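Local atomic coordinates of group II chitinase (Ostrinia furnacalis, PDB entry 6JAV), a protein that probably cleaves chitin as a family 18 endochitinase, this chain being its first catalytic domain, held here with a piperidine-thienopyridine inhibitor. Residues A[247-259]-A[271-285]. Residues are numbered along the deposited sequence; the frame is centred on the assembly and turned at random.
Unlike the reference sequence in segment 247-259: E258 (reference Gly), N259 (reference Asp).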
loop_
_atom_site.group_PDB
_atom_site.type_symbol
_atom_site.label_atom_id
_atom_site.label_comp_id
_atom_site.label_asym_id
_atom_site.label_seq_id
_atom_site.Cartn_x
_atom_site.Cartn_y
_atom_site.Cartn_z
ATOM N N GLY A 247 0.888 -5.977 3.243
ATOM C CA GLY A 247 1.505 -5.092 2.257
ATOM C C GLY A 247 3.017 -5.252 2.175
ATOM O O GLY A 247 3.716 -5.421 3.182
ATOM N N MET A 248 3.530 -5.119 0.952
ATOM C CA MET A 248 4.953 -5.138 0.689
ATOM C C MET A 248 5.303 -3.985 -0.251
ATOM O O MET A 248 4.603 -3.767 -1.268
ATOM C CB MET A 248 5.353 -6.498 0.119
ATOM C CG MET A 248 5.337 -7.701 1.189
ATOM S SD MET A 248 5.386 -9.253 0.320
ATOM C CE MET A 248 3.680 -9.389 -0.165
ATOM N N PRO A 249 6.330 -3.202 0.071
ATOM C CA PRO A 249 6.687 -2.018 -0.739
ATOM C C PRO A 249 7.562 -2.379 -1.935
ATOM O O PRO A 249 8.556 -3.107 -1.812
ATOM C CB PRO A 249 7.467 -1.137 0.249
ATOM C CG PRO A 249 8.159 -2.145 1.152
ATOM C CD PRO A 249 7.193 -3.346 1.268
ATOM N N MET A 250 7.196 -1.839 -3.097
ATOM C CA MET A 250 8.001 -1.931 -4.311
ATOM C C MET A 250 8.892 -0.712 -4.480
ATOM O O MET A 250 9.206 -0.313 -5.620
ATOM C CB MET A 250 7.082 -2.060 -5.538
ATOM C CG MET A 250 6.022 -3.203 -5.439
ATOM S SD MET A 250 6.642 -4.879 -5.624
ATOM C CE MET A 250 6.936 -5.336 -3.904
ATOM N N TYR A 251 9.217 -0.046 -3.380
ATOM C CA TYR A 251 9.952 1.206 -3.383
ATOM C C TYR A 251 10.735 1.294 -2.080
ATOM O O TYR A 251 10.565 0.481 -1.159
ATOM C CB TYR A 251 8.982 2.410 -3.492
ATOM C CG TYR A 251 8.096 2.513 -2.260
ATOM C CD1 TYR A 251 6.918 1.781 -2.171
ATOM C CD2 TYR A 251 8.471 3.315 -1.181
ATOM C CE1 TYR A 251 6.117 1.834 -1.024
ATOM C CE2 TYR A 251 7.709 3.361 -0.024
ATOM C CZ TYR A 251 6.527 2.616 0.029
ATOM O OH TYR A 251 5.731 2.669 1.156
ATOM N N GLY A 252 11.579 2.317 -2.006
ATOM C CA GLY A 252 12.327 2.582 -0.801
ATOM C C GLY A 252 12.112 3.990 -0.293
ATOM O O GLY A 252 11.674 4.889 -1.015
ATOM N N GLN A 253 12.411 4.163 0.999
ATOM C CA GLN A 253 12.482 5.478 1.616
ATOM C C GLN A 253 13.926 5.953 1.581
ATOM O O GLN A 253 14.847 5.215 1.973
ATOM C CB GLN A 253 11.982 5.431 3.061
ATOM C CG GLN A 253 10.464 5.244 3.166
ATOM C CD GLN A 253 9.662 6.514 2.892
ATOM O OE1 GLN A 253 10.186 7.640 2.919
ATOM N NE2 GLN A 253 8.360 6.343 2.638
ATOM N N SER A 254 14.124 7.174 1.086
ATOM C CA SER A 254 15.466 7.712 0.914
ATOM C C SER A 254 15.713 8.877 1.858
ATOM O O SER A 254 14.789 9.566 2.296
ATOM C CB SER A 254 15.684 8.174 -0.528
ATOM O OG SER A 254 14.902 9.318 -0.748
ATOM N N PHE A 255 16.994 9.092 2.149
ATOM C CA PHE A 255 17.413 10.019 3.196
ATOM C C PHE A 255 18.694 10.715 2.749
ATOM O O PHE A 255 19.542 10.102 2.097
ATOM C CB PHE A 255 17.765 9.272 4.502
ATOM C CG PHE A 255 16.661 8.390 5.074
ATOM C CD1 PHE A 255 16.386 7.146 4.509
ATOM C CD2 PHE A 255 15.978 8.762 6.226
ATOM C CE1 PHE A 255 15.408 6.317 5.037
ATOM C CE2 PHE A 255 14.996 7.925 6.766
ATOM C CZ PHE A 255 14.730 6.699 6.183
ATOM N N THR A 256 18.826 11.996 3.112
ATOM C CA THR A 256 20.100 12.716 3.013
ATOM C C THR A 256 20.752 12.677 4.392
ATOM O O THR A 256 20.214 13.236 5.353
ATOM C CB THR A 256 19.880 14.145 2.516
ATOM O OG1 THR A 256 19.373 14.119 1.168
ATOM C CG2 THR A 256 21.222 14.915 2.497
ATOM N N ILE A 257 21.858 11.964 4.496
ATOM C CA ILE A 257 22.502 11.766 5.793
ATOM C C ILE A 257 23.409 12.946 6.096
ATOM O O ILE A 257 24.003 13.555 5.199
ATOM C CB ILE A 257 23.232 10.415 5.910
ATOM C CG1 ILE A 257 24.266 10.255 4.806
ATOM C CG2 ILE A 257 22.214 9.272 5.858
ATOM C CD1 ILE A 257 25.098 8.992 4.922
ATOM N N GLU A 258 23.495 13.277 7.389
ATOM C CA GLU A 258 24.264 14.439 7.820
ATOM C C GLU A 258 25.750 14.271 7.578
ATOM O O GLU A 258 26.464 15.273 7.466
ATOM C CB GLU A 258 24.042 14.690 9.308
ATOM C CG GLU A 258 22.748 15.401 9.622
ATOM C CD GLU A 258 22.697 15.878 11.056
ATOM O OE1 GLU A 258 23.673 15.631 11.798
ATOM O OE2 GLU A 258 21.675 16.486 11.441
ATOM N N ASN A 259 26.226 13.037 7.473
ATOM C CA ASN A 259 27.660 12.779 7.521
ATOM C C ASN A 259 27.936 11.526 6.701
ATOM O O ASN A 259 27.493 10.435 7.075
ATOM C CB ASN A 259 28.081 12.585 8.973
ATOM C CG ASN A 259 29.534 12.868 9.195
ATOM O OD1 ASN A 259 29.956 14.023 9.189
ATOM N ND2 ASN A 259 30.317 11.816 9.407
ATOM N N ASP A 271 17.411 15.600 5.680
ATOM C CA ASP A 271 16.301 15.793 4.753
ATOM C C ASP A 271 16.011 14.444 4.109
ATOM O O ASP A 271 16.764 13.479 4.278
ATOM C CB ASP A 271 16.677 16.804 3.664
ATOM C CG ASP A 271 15.471 17.461 3.012
ATOM O OD1 ASP A 271 14.315 17.101 3.332
ATOM O OD2 ASP A 271 15.688 18.350 2.156
ATOM N N GLY A 272 14.915 14.398 3.351
ATOM C CA GLY A 272 14.709 13.294 2.434
ATOM C C GLY A 272 15.834 13.189 1.420
ATOM O O GLY A 272 16.608 14.122 1.198
ATOM N N GLY A 273 15.926 12.023 0.790
ATOM C CA GLY A 273 16.900 11.846 -0.267
ATOM C C GLY A 273 16.531 12.615 -1.520
ATOM O O GLY A 273 15.379 12.999 -1.752
ATOM N N GLU A 274 17.544 12.841 -2.348
ATOM C CA GLU A 274 17.323 13.541 -3.609
ATOM C C GLU A 274 16.270 12.803 -4.438
ATOM O O GLU A 274 16.289 11.572 -4.496
ATOM C CB GLU A 274 18.633 13.625 -4.389
ATOM C CG GLU A 274 19.651 14.549 -3.734
ATOM C CD GLU A 274 21.063 14.393 -4.293
ATOM O OE1 GLU A 274 21.999 14.971 -3.699
ATOM O OE2 GLU A 274 21.243 13.697 -5.318
ATOM N N PRO A 275 15.334 13.518 -5.068
ATOM C CA PRO A 275 14.306 12.848 -5.883
ATOM C C PRO A 275 14.906 12.013 -7.002
ATOM O O PRO A 275 15.950 12.349 -7.588
ATOM C CB PRO A 275 13.496 14.009 -6.472
ATOM C CG PRO A 275 13.737 15.161 -5.541
ATOM C CD PRO A 275 15.154 14.984 -5.045
ATOM N N GLY A 276 14.234 10.898 -7.294
ATOM C CA GLY A 276 14.579 10.119 -8.464
ATOM C C GLY A 276 14.147 10.808 -9.740
ATOM O O GLY A 276 13.198 11.596 -9.772
ATOM N N GLU A 277 14.821 10.452 -10.830
ATOM C CA GLU A 277 14.509 11.107 -12.096
ATOM C C GLU A 277 13.160 10.693 -12.671
ATOM O O GLU A 277 12.598 11.433 -13.487
ATOM C CB GLU A 277 15.633 10.860 -13.103
ATOM C CG GLU A 277 15.718 9.449 -13.575
ATOM C CD GLU A 277 16.702 8.608 -12.777
ATOM O OE1 GLU A 277 16.854 8.816 -11.545
ATOM O OE2 GLU A 277 17.324 7.718 -13.393
ATOM N N TYR A 278 12.621 9.536 -12.285
ATOM C CA TYR A 278 11.318 9.130 -12.786
ATOM C C TYR A 278 10.177 9.436 -11.835
ATOM O O TYR A 278 9.101 9.842 -12.283
ATOM C CB TYR A 278 11.293 7.634 -13.089
ATOM C CG TYR A 278 12.231 7.262 -14.198
ATOM C CD1 TYR A 278 11.861 7.435 -15.530
ATOM C CD2 TYR A 278 13.489 6.766 -13.915
ATOM C CE1 TYR A 278 12.726 7.102 -16.544
ATOM C CE2 TYR A 278 14.348 6.409 -14.918
ATOM C CZ TYR A 278 13.968 6.585 -16.233
ATOM O OH TYR A 278 14.849 6.242 -17.218
ATOM N N THR A 279 10.371 9.206 -10.536
ATOM C CA THR A 279 9.279 9.368 -9.588
ATOM C C THR A 279 9.201 10.767 -9.009
ATOM O O THR A 279 8.124 11.170 -8.556
ATOM C CB THR A 279 9.370 8.303 -8.481
ATOM O OG1 THR A 279 10.674 8.334 -7.889
ATOM C CG2 THR A 279 9.108 6.914 -9.082
ATOM N N ARG A 280 10.317 11.503 -9.000
ATOM C CA ARG A 280 10.318 12.951 -8.759
ATOM C C ARG A 280 9.662 13.341 -7.428
ATOM O O ARG A 280 8.831 14.249 -7.356
ATOM C CB ARG A 280 9.701 13.708 -9.948
ATOM C CG ARG A 280 10.604 13.692 -11.191
ATOM C CD ARG A 280 9.965 14.407 -12.312
ATOM N NE ARG A 280 8.512 13.971 -12.332
ATOM C CZ ARG A 280 7.764 13.779 -13.431
ATOM N NH1 ARG A 280 6.530 13.344 -13.283
ATOM N NH2 ARG A 280 8.323 14.003 -14.642
ATOM N N ALA A 281 10.049 12.647 -6.359
ATOM C CA ALA A 281 9.484 12.863 -5.030
ATOM C C ALA A 281 10.607 12.699 -4.011
ATOM O O ALA A 281 11.137 11.591 -3.842
ATOM C CB ALA A 281 8.361 11.866 -4.738
ATOM N N LYS A 282 10.983 13.787 -3.342
ATOM C CA LYS A 282 12.045 13.734 -2.346
ATOM C C LYS A 282 11.684 12.721 -1.268
ATOM O O LYS A 282 10.553 12.705 -0.777
ATOM C CB LYS A 282 12.199 15.126 -1.719
ATOM C CG LYS A 282 13.236 15.215 -0.616
ATOM C CD LYS A 282 13.391 16.665 -0.124
ATOM C CE LYS A 282 12.078 17.178 0.457
ATOM N NZ LYS A 282 12.276 18.356 1.345
ATOM N N GLY A 283 12.646 11.857 -0.917
ATOM C CA GLY A 283 12.410 10.859 0.119
ATOM C C GLY A 283 11.900 9.522 -0.385
ATOM O O GLY A 283 11.702 8.602 0.419
ATOM N N PHE A 284 11.709 9.377 -1.691
ATOM C CA PHE A 284 11.094 8.194 -2.268
ATOM C C PHE A 284 11.897 7.753 -3.481
ATOM O O PHE A 284 12.294 8.592 -4.294
ATOM C CB PHE A 284 9.693 8.611 -2.719
ATOM C CG PHE A 284 8.873 7.514 -3.343
ATOM C CD1 PHE A 284 8.042 6.706 -2.565
ATOM C CD2 PHE A 284 8.883 7.335 -4.727
ATOM C CE1 PHE A 284 7.250 5.717 -3.171
ATOM C CE2 PHE A 284 8.100 6.351 -5.327
ATOM C CZ PHE A 284 7.274 5.560 -4.549
ATOM N N LEU A 285 12.101 6.447 -3.645
ATOM C CA LEU A 285 12.666 5.927 -4.892
ATOM C C LEU A 285 11.969 4.626 -5.269
ATOM O O LEU A 285 11.773 3.751 -4.422
ATOM C CB LEU A 285 14.184 5.637 -4.789
ATOM C CG LEU A 285 15.106 6.850 -4.619
ATOM C CD1 LEU A 285 16.523 6.399 -4.306
ATOM C CD2 LEU A 285 15.092 7.741 -5.870
HETATM O O HOH W 1 14.336 10.206 -3.217
#
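F284 turns one corner of its ring, CE1, onto a face of the Y251 ring, 3.3 Å from Y251 CD2, where F284 lines the inhibitor pocket of this glycosyl hydrolase family 18 TIM-barrel domain. The planes meet at 22°, yet the rings are offset so far that little more than this corner overlies Y251. F284 reaches Y251 because its CG stands anti to the backbone N (chi1 -180°), and the same side chain touches the bound inhibitor; the hydroxyl of Y251 and NE2 of Q253 both bond D199, another pocket residue. Strand 251-257, running on from barrel strand 247-249, pairs antiparallel with 284-285 and, farther along, with 271-272. G252 and L285 exchange two backbone bonds, and S254 N continues the ladder to G283 O at 2.9 Å. S254 points toward segment 271-285, its OG lying 3.1 Å from G283 CA. A water takes up this hydroxyl at 2.7 Å and lies within bonding distance of E274 O and F284 O, though further acceptors compete for its protons. At the far end T256 grips the chain twice: its N bonds D271 O, and OG1, which also meets Q318, donates to G272 O at 2.8 Å from above the carbonyl plane.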